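Side-chain contacts in possible TctC subunit of the Tripartite Tricarboxylate Transport(TTT) Family (PDB 6HKE), which probably delivers malate as the periplasmic substrate-binding protein of a tripartite tricarboxylate transporter, and holds D- or L-malate in the cleft of a type II binding-protein fold: residues 95-98 and 99-102; 128-131 and 132-136; 154-157 and 158-162. The protein carries 2 engineered substitutions. One frame throughout, in Å; residues are numbered along the deposited sequence.

How the contacts relate
From the N terminus the three contacts follow in series, none nested within or crossing another, and each is local, its two segments continuous in sequence. Contact 1 closes the turn 95-102 between helix 82-90 and the long strand 102-118. Contact 2 spans two turns of helix 126-136, and contact 3 does the same on helix 150-162, between the parallel strands 141-144 and 167-170. The centres of contacts 2 and 3 lie about 13 Å apart and the two touch: Phe129 CE1 meets Leu162 CD1 at 3.9 Å and Ala130 CB meets Leu162 CD2 at 3.8 Å. Contact 1 stands apart, its centre about 38 Å from that of contact 2.

Contact 1 (95-98 and 99-102); sequences AYRP and DKDF
Arg97 and Asp101 are turned across each other at about a right angle, and the guanidinium takes the carboxylate side-on, with one nitrogen on each oxygen. Arg97 NE reaches Asp101 OD2 at 3.1 Å and Arg97 NH2 reaches Asp101 OD1 at 3.0 Å; both oxygens lie close to the guanidinium plane. The carboxylate is not coplanar with it: the planes stand 46° apart, and both donors arrive from above the carboxylate. A bend at chi3 (-65°) brings the guanidinium back over the turn, where Lys100 CB sits over the centre of one face, 3.6 Å from Arg97 CZ. Asp101 OD2 also accepts the backbone N of Arg97 at 2.8 Å, on its anti side and nearly straight. In return Asp101 N donates to Arg97 O at 3.0 Å, so backbone and side chain both close the turn.

The aromatic pair lies on the inner side. The Tyr96 ring receives the edge of Phe102 in an offset edge-to-face pair: the planes stand at 85°, the centroids are 5.4 Å apart, and Phe102 CE2 comes to 3.6 Å from Tyr96 CD1. The Tyr96 hydroxyl is hydrogen-bonded to Thr83 O, and Ala63 of helix 61-67 touches both side chains. Pro98 packs on His84 and Val88 of helix 82-90, joining the turn to the helix before it, and the Tyr96 side chain lies about 10 Å from bound malate. With two N-H groups on Asp101 OD2 and a third on OD1, the carboxylate is probably stabilised in its charged form and its rotation restricted.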
loop_
_atom_site.group_PDB
_atom_site.type_symbol
_atom_site.label_atom_id
_atom_site.label_comp_id
_atom_site.label_asym_id
_atom_site.label_seq_id
_atom_site.Cartn_x
_atom_site.Cartn_y
_atom_site.Cartn_z
ATOM N N ALA A 95 -13.172 -10.224 -7.692
ATOM C CA ALA A 95 -14.623 -9.938 -7.824
ATOM C C ALA A 95 -14.867 -8.645 -8.612
ATOM O O ALA A 95 -16.005 -8.406 -8.971
ATOM C CB ALA A 95 -15.276 -9.882 -6.462
ATOM N N TYR A 96 -13.838 -7.857 -8.906
ATOM C CA TYR A 96 -13.973 -6.546 -9.586
ATOM C C TYR A 96 -12.796 -6.379 -10.536
ATOM O O TYR A 96 -11.813 -7.121 -10.417
ATOM C CB TYR A 96 -14.018 -5.405 -8.564
ATOM C CG TYR A 96 -12.839 -5.379 -7.627
ATOM C CD1 TYR A 96 -11.626 -4.831 -8.012
ATOM C CD2 TYR A 96 -12.925 -5.925 -6.361
ATOM C CE1 TYR A 96 -10.532 -4.812 -7.163
ATOM C CE2 TYR A 96 -11.836 -5.934 -5.507
ATOM C CZ TYR A 96 -10.638 -5.362 -5.899
ATOM O OH TYR A 96 -9.570 -5.373 -5.048
ATOM N N ARG A 97 -12.941 -5.446 -11.465
ATOM C CA ARG A 97 -11.867 -4.939 -12.348
ATOM C C ARG A 97 -11.434 -3.603 -11.742
ATOM O O ARG A 97 -12.246 -2.700 -11.568
ATOM C CB ARG A 97 -12.421 -4.846 -13.774
ATOM C CG ARG A 97 -13.190 -6.095 -14.212
ATOM C CD ARG A 97 -14.109 -5.895 -15.403
ATOM N NE ARG A 97 -15.183 -4.973 -15.072
ATOM C CZ ARG A 97 -15.984 -4.381 -15.955
ATOM N NH1 ARG A 97 -15.843 -4.610 -17.254
ATOM N NH2 ARG A 97 -16.931 -3.553 -15.534
ATOM N N PRO A 98 -10.175 -3.428 -11.304
ATOM C CA PRO A 98 -9.794 -2.165 -10.679
ATOM C C PRO A 98 -9.867 -0.971 -11.638
ATOM O O PRO A 98 -10.040 0.118 -11.138
ATOM C CB PRO A 98 -8.357 -2.389 -10.210
ATOM C CG PRO A 98 -8.206 -3.890 -10.173
ATOM C CD PRO A 98 -9.101 -4.427 -11.276
ATOM N N ASP A 99 -9.743 -1.190 -12.954
ATOM C CA ASP A 99 -9.866 -0.107 -13.974
ATOM C C ASP A 99 -11.338 0.244 -14.197
ATOM O O ASP A 99 -11.628 1.435 -14.259
ATOM C CB ASP A 99 -9.162 -0.397 -15.307
ATOM C CG ASP A 99 -9.262 -1.811 -15.860
ATOM O OD1 ASP A 99 -9.737 -2.710 -15.137
ATOM O OD2 ASP A 99 -8.811 -2.002 -17.010
ATOM N N LYS A 100 -12.234 -0.735 -14.282
ATOM C CA LYS A 100 -13.571 -0.532 -14.887
ATOM C C LYS A 100 -14.699 -0.554 -13.853
ATOM O O LYS A 100 -15.801 -0.095 -14.191
ATOM C CB LYS A 100 -13.787 -1.592 -15.962
ATOM C CG LYS A 100 -12.942 -1.382 -17.211
ATOM C CD LYS A 100 -13.053 -2.526 -18.200
ATOM C CE LYS A 100 -12.542 -2.160 -19.575
ATOM N NZ LYS A 100 -11.062 -2.129 -19.604
ATOM N N ASP A 101 -14.470 -1.029 -12.630
ATOM C CA ASP A 101 -15.550 -1.102 -11.607
ATOM C C ASP A 101 -15.422 0.075 -10.627
ATOM O O ASP A 101 -16.135 0.067 -9.607
ATOM C CB ASP A 101 -15.570 -2.494 -10.977
ATOM C CG ASP A 101 -16.142 -3.532 -11.923
ATOM O OD1 ASP A 101 -17.148 -3.212 -12.586
ATOM O OD2 ASP A 101 -15.581 -4.638 -12.004
ATOM N N PHE A 102 -14.584 1.067 -10.953
ATOM C CA PHE A 102 -14.276 2.239 -10.096
ATOM C C PHE A 102 -14.080 3.485 -10.948
ATOM O O PHE A 102 -13.560 3.406 -12.086
ATOM C CB PHE A 102 -13.034 2.011 -9.232
ATOM C CG PHE A 102 -13.202 0.834 -8.314
ATOM C CD1 PHE A 102 -13.913 0.952 -7.135
ATOM C CD2 PHE A 102 -12.758 -0.419 -8.694
ATOM C CE1 PHE A 102 -14.123 -0.152 -6.319
ATOM C CE2 PHE A 102 -12.962 -1.517 -7.875
ATOM C CZ PHE A 102 -13.628 -1.380 -6.678
#

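Contact 2 (128-131 and 132-136); sequences EFAS and YVESH. Engineered in segment 132-136: Glu134 (natural residue Lys).
Ser135 OG donates to Ser131 O at 2.8 Å, the shortest hydrogen bond between these two turns. The hydroxyl is brought back over the preceding turn because OG lies beside its own backbone N, chi1 -66°. Ser131 uses its own hydroxyl in the same manner one turn earlier, on Ser127 O.

Phe129 and Val133, four residues apart, lie side by side and point the same way. The touching branch is CG2 of Val133, which sits over one face of the Phe129 ring toward its rim. Val133 CG2 stands 4.0 Å from the centroid of the Phe129 ring, 22° off its normal, a CH-pi contact. The ring atom nearest to Val133 CG2 is Phe129 CE1, at 3.7 Å. This is the i to i+4 spacing of an alpha helix, carried by the backbone bonds Val133 N to Phe129 O and Glu134 N to Ala130 O (3.0 Å). The buried pair faces the fold: Tyr188 meets the Phe129 ring edge-to-face, and Leu162 of helix 150-162 packs against Phe129 and Ala130.

Glu134, an engineered residue, reaches back toward Ala130, its CG 3.1 Å from Ala130 O and its OE2 4.0 Å from Ala130 CB.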
loop_
_atom_site.group_PDB
_atom_site.type_symbol
_atom_site.label_atom_id
_atom_site.label_comp_id
_atom_site.label_asym_id
_atom_site.label_seq_id
_atom_site.Cartn_x
_atom_site.Cartn_y
_atom_site.Cartn_z
ATOM N N GLU A 128 23.518 -13.147 2.223
ATOM C CA GLU A 128 23.256 -14.118 3.321
ATOM C C GLU A 128 21.755 -14.411 3.404
ATOM O O GLU A 128 21.388 -15.555 3.719
ATOM C CB GLU A 128 23.723 -13.566 4.671
ATOM C CG GLU A 128 25.232 -13.429 4.808
ATOM C CD GLU A 128 25.673 -12.835 6.140
ATOM O OE1 GLU A 128 24.788 -12.492 6.959
ATOM O OE2 GLU A 128 26.906 -12.703 6.356
ATOM N N PHE A 129 20.919 -13.401 3.164
ATOM C CA PHE A 129 19.449 -13.505 3.310
ATOM C C PHE A 129 18.902 -14.571 2.351
ATOM O O PHE A 129 18.093 -15.396 2.798
ATOM C CB PHE A 129 18.789 -12.145 3.107
ATOM C CG PHE A 129 17.289 -12.209 3.158
ATOM C CD1 PHE A 129 16.567 -12.675 2.073
ATOM C CD2 PHE A 129 16.604 -11.844 4.306
ATOM C CE1 PHE A 129 15.188 -12.750 2.129
ATOM C CE2 PHE A 129 15.221 -11.913 4.354
ATOM C CZ PHE A 129 14.518 -12.371 3.269
ATOM N N ALA A 130 19.320 -14.535 1.084
ATOM C CA ALA A 130 18.920 -15.496 0.028
ATOM C C ALA A 130 19.354 -16.919 0.420
ATOM O O ALA A 130 18.537 -17.847 0.271
ATOM C CB ALA A 130 19.508 -15.079 -1.298
ATOM N N SER A 131 20.585 -17.084 0.915
ATOM C CA SER A 131 21.189 -18.395 1.284
ATOM C C SER A 131 20.410 -19.021 2.439
ATOM O O SER A 131 20.191 -20.233 2.422
ATOM C CB SER A 131 22.643 -18.237 1.643
ATOM O OG SER A 131 23.337 -17.578 0.589
ATOM N N TYR A 132 20.003 -18.202 3.400
ATOM C CA TYR A 132 19.383 -18.641 4.674
ATOM C C TYR A 132 17.912 -18.997 4.463
ATOM O O TYR A 132 17.400 -19.898 5.172
ATOM C CB TYR A 132 19.502 -17.532 5.712
ATOM C CG TYR A 132 18.969 -17.869 7.076
ATOM C CD1 TYR A 132 17.647 -17.622 7.413
ATOM C CD2 TYR A 132 19.802 -18.384 8.051
ATOM C CE1 TYR A 132 17.162 -17.883 8.685
ATOM C CE2 TYR A 132 19.336 -18.635 9.332
ATOM C CZ TYR A 132 18.014 -18.395 9.644
ATOM O OH TYR A 132 17.571 -18.663 10.898
ATOM N N VAL A 133 17.230 -18.287 3.562
ATOM C CA VAL A 133 15.812 -18.615 3.236
ATOM C C VAL A 133 15.833 -19.865 2.343
ATOM O O VAL A 133 15.061 -20.786 2.638
ATOM C CB VAL A 133 15.036 -17.423 2.634
ATOM C CG1 VAL A 133 13.599 -17.790 2.303
ATOM C CG2 VAL A 133 15.055 -16.214 3.556
ATOM N N GLU A 134 16.756 -19.932 1.374
ATOM C CA GLU A 134 16.986 -21.118 0.500
ATOM C C GLU A 134 17.189 -22.383 1.349
ATOM O O GLU A 134 16.812 -23.454 0.863
ATOM C CB GLU A 134 18.173 -20.891 -0.444
ATOM C CG GLU A 134 17.809 -20.078 -1.683
ATOM C CD GLU A 134 18.949 -19.626 -2.592
ATOM O OE1 GLU A 134 19.951 -20.362 -2.702
ATOM O OE2 GLU A 134 18.821 -18.533 -3.205
ATOM N N SER A 135 17.718 -22.266 2.574
ATOM C CA SER A 135 18.188 -23.391 3.426
ATOM C C SER A 135 17.177 -23.756 4.517
ATOM O O SER A 135 17.191 -24.916 4.970
ATOM C CB SER A 135 19.520 -23.052 4.042
ATOM O OG SER A 135 20.518 -22.950 3.040
ATOM N N HIS A 136 16.389 -22.798 4.996
ATOM C CA HIS A 136 15.464 -22.997 6.140
ATOM C C HIS A 136 14.030 -22.873 5.633
ATOM O O HIS A 136 13.126 -22.805 6.477
ATOM C CB HIS A 136 15.738 -21.981 7.257
ATOM C CG HIS A 136 17.142 -21.977 7.757
ATOM N ND1 HIS A 136 17.452 -21.642 9.061
ATOM C CD2 HIS A 136 18.317 -22.251 7.143
ATOM C CE1 HIS A 136 18.758 -21.718 9.229
ATOM N NE2 HIS A 136 19.312 -22.093 8.063
#

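Contact 3 (154-157 and 158-162); sequences SCLL and LNRLL
Four consecutive i to i+4 backbone bonds join the two turns, from Leu158 N to Ser154 O through Leu161 N to Leu157 O; the shortest is Asn159 N to Cys155 O at 2.8 Å. On this frame Leu156 and Arg160 run side by side and point the same way. The contact is made by one branch of the leucine: Leu156 CD2 lies 3.4 Å from Arg160 NE and 3.7 Å from Arg160 CD, and it meets the guanidinium obliquely. Arg160 is extended from CG to NE, which lays its CD and NE back alongside that methyl, toward the preceding turn, on an exposed flank of the helix.

Leu157 and Leu161 approach at a slant instead, with Leu161 CD1 4.0 Å from Leu157 CG. Leu161 CG also lies close to the backbone, 3.2 Å from Leu157 O. The Leu157 side chain is buried against Arg300, Trp301 and Val304 of helix 287-305. Helix 150-162 is the connection of a beta-alpha-beta unit, following strand 141-144 and preceding strand 167-170, and its first turn supplies Val150 and Ser151 to the malate site. Leu158 packs on Leu115 of strand 102-118 and on Tyr188 and Cys190 of strand 188-192.

Asn159 is folded back toward the preceding turn, its CG 3.1 Å from Cys155 O. Its amide oxygen OD1 is hydrogen-bonded to the hydroxyl of Tyr188, giving this buried polar group a partner on strand 188-192. At the other end of the contact, the Ser154 hydroxyl is hydrogen-bonded to Val150 O, and its side chain lies about 7 Å from bound L-malate.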
loop_
_atom_site.group_PDB
_atom_site.type_symbol
_atom_site.label_atom_id
_atom_site.label_comp_id
_atom_site.label_asym_id
_atom_site.label_seq_id
_atom_site.Cartn_x
_atom_site.Cartn_y
_atom_site.Cartn_z
ATOM N N SER A 154 4.643 -7.687 -3.107
ATOM C CA SER A 154 6.091 -7.435 -2.890
ATOM C C SER A 154 6.860 -8.713 -2.469
ATOM O O SER A 154 7.959 -8.921 -2.999
ATOM C CB SER A 154 6.275 -6.327 -1.909
ATOM O OG SER A 154 5.681 -5.146 -2.404
ATOM N N CYS A 155 6.334 -9.547 -1.558
ATOM C CA CYS A 155 7.036 -10.756 -1.048
ATOM C C CYS A 155 7.017 -11.841 -2.130
ATOM O O CYS A 155 8.023 -12.555 -2.288
ATOM C CB CYS A 155 6.490 -11.221 0.302
ATOM S SG CYS A 155 5.097 -12.389 0.251
ATOM N N LEU A 156 5.946 -11.929 -2.906
ATOM C CA LEU A 156 5.897 -12.869 -4.053
ATOM C C LEU A 156 6.952 -12.453 -5.095
ATOM O O LEU A 156 7.610 -13.350 -5.673
ATOM C CB LEU A 156 4.475 -12.883 -4.616
ATOM C CG LEU A 156 4.256 -13.836 -5.787
ATOM C CD1 LEU A 156 2.849 -14.411 -5.764
ATOM C CD2 LEU A 156 4.529 -13.133 -7.111
ATOM N N LEU A 157 7.138 -11.150 -5.323
ATOM C CA LEU A 157 8.135 -10.669 -6.302
ATOM C C LEU A 157 9.531 -11.038 -5.802
ATOM O O LEU A 157 10.307 -11.633 -6.581
ATOM C CB LEU A 157 8.024 -9.160 -6.490
ATOM C CG LEU A 157 9.066 -8.590 -7.452
ATOM C CD1 LEU A 157 9.061 -9.351 -8.776
ATOM C CD2 LEU A 157 8.836 -7.113 -7.689
ATOM N N LEU A 158 9.832 -10.680 -4.550
ATOM C CA LEU A 158 11.127 -10.984 -3.891
ATOM C C LEU A 158 11.378 -12.502 -3.903
ATOM O O LEU A 158 12.436 -12.918 -4.399
ATOM C CB LEU A 158 11.089 -10.400 -2.477
ATOM C CG LEU A 158 12.305 -10.685 -1.603
ATOM C CD1 LEU A 158 13.518 -9.901 -2.063
ATOM C CD2 LEU A 158 11.979 -10.354 -0.162
ATOM N N ASN A 159 10.440 -13.308 -3.409
ATOM C CA ASN A 159 10.609 -14.781 -3.303
ATOM C C ASN A 159 10.821 -15.407 -4.692
ATOM O O ASN A 159 11.649 -16.332 -4.784
ATOM C CB ASN A 159 9.450 -15.425 -2.548
ATOM C CG ASN A 159 9.452 -15.045 -1.089
ATOM O OD1 ASN A 159 10.388 -14.418 -0.590
ATOM N ND2 ASN A 159 8.395 -15.412 -0.400
ATOM N N ARG A 160 10.144 -14.921 -5.736
ATOM C CA ARG A 160 10.322 -15.415 -7.135
ATOM C C ARG A 160 11.679 -14.993 -7.703
ATOM O O ARG A 160 12.244 -15.763 -8.496
ATOM C CB ARG A 160 9.233 -14.896 -8.072
ATOM C CG ARG A 160 8.024 -15.813 -8.090
ATOM C CD ARG A 160 6.888 -15.259 -8.914
ATOM N NE ARG A 160 5.668 -15.968 -8.550
ATOM C CZ ARG A 160 4.835 -16.553 -9.397
ATOM N NH1 ARG A 160 5.054 -16.516 -10.704
ATOM N NH2 ARG A 160 3.759 -17.153 -8.922
ATOM N N LEU A 161 12.154 -13.799 -7.353
ATOM C CA LEU A 161 13.487 -13.311 -7.758
ATOM C C LEU A 161 14.552 -14.201 -7.112
ATOM O O LEU A 161 15.491 -14.587 -7.828
ATOM C CB LEU A 161 13.624 -11.837 -7.359
ATOM C CG LEU A 161 12.905 -10.861 -8.288
ATOM C CD1 LEU A 161 12.963 -9.444 -7.748
ATOM C CD2 LEU A 161 13.485 -10.929 -9.693
ATOM N N LEU A 162 14.385 -14.540 -5.829
ATOM C CA LEU A 162 15.368 -15.334 -5.043
ATOM C C LEU A 162 15.089 -16.834 -5.189
ATOM O O LEU A 162 15.878 -17.622 -4.664
ATOM C CB LEU A 162 15.286 -14.933 -3.567
ATOM C CG LEU A 162 15.712 -13.513 -3.207
ATOM C CD1 LEU A 162 15.564 -13.309 -1.715
ATOM C CD2 LEU A 162 17.138 -13.226 -3.630
#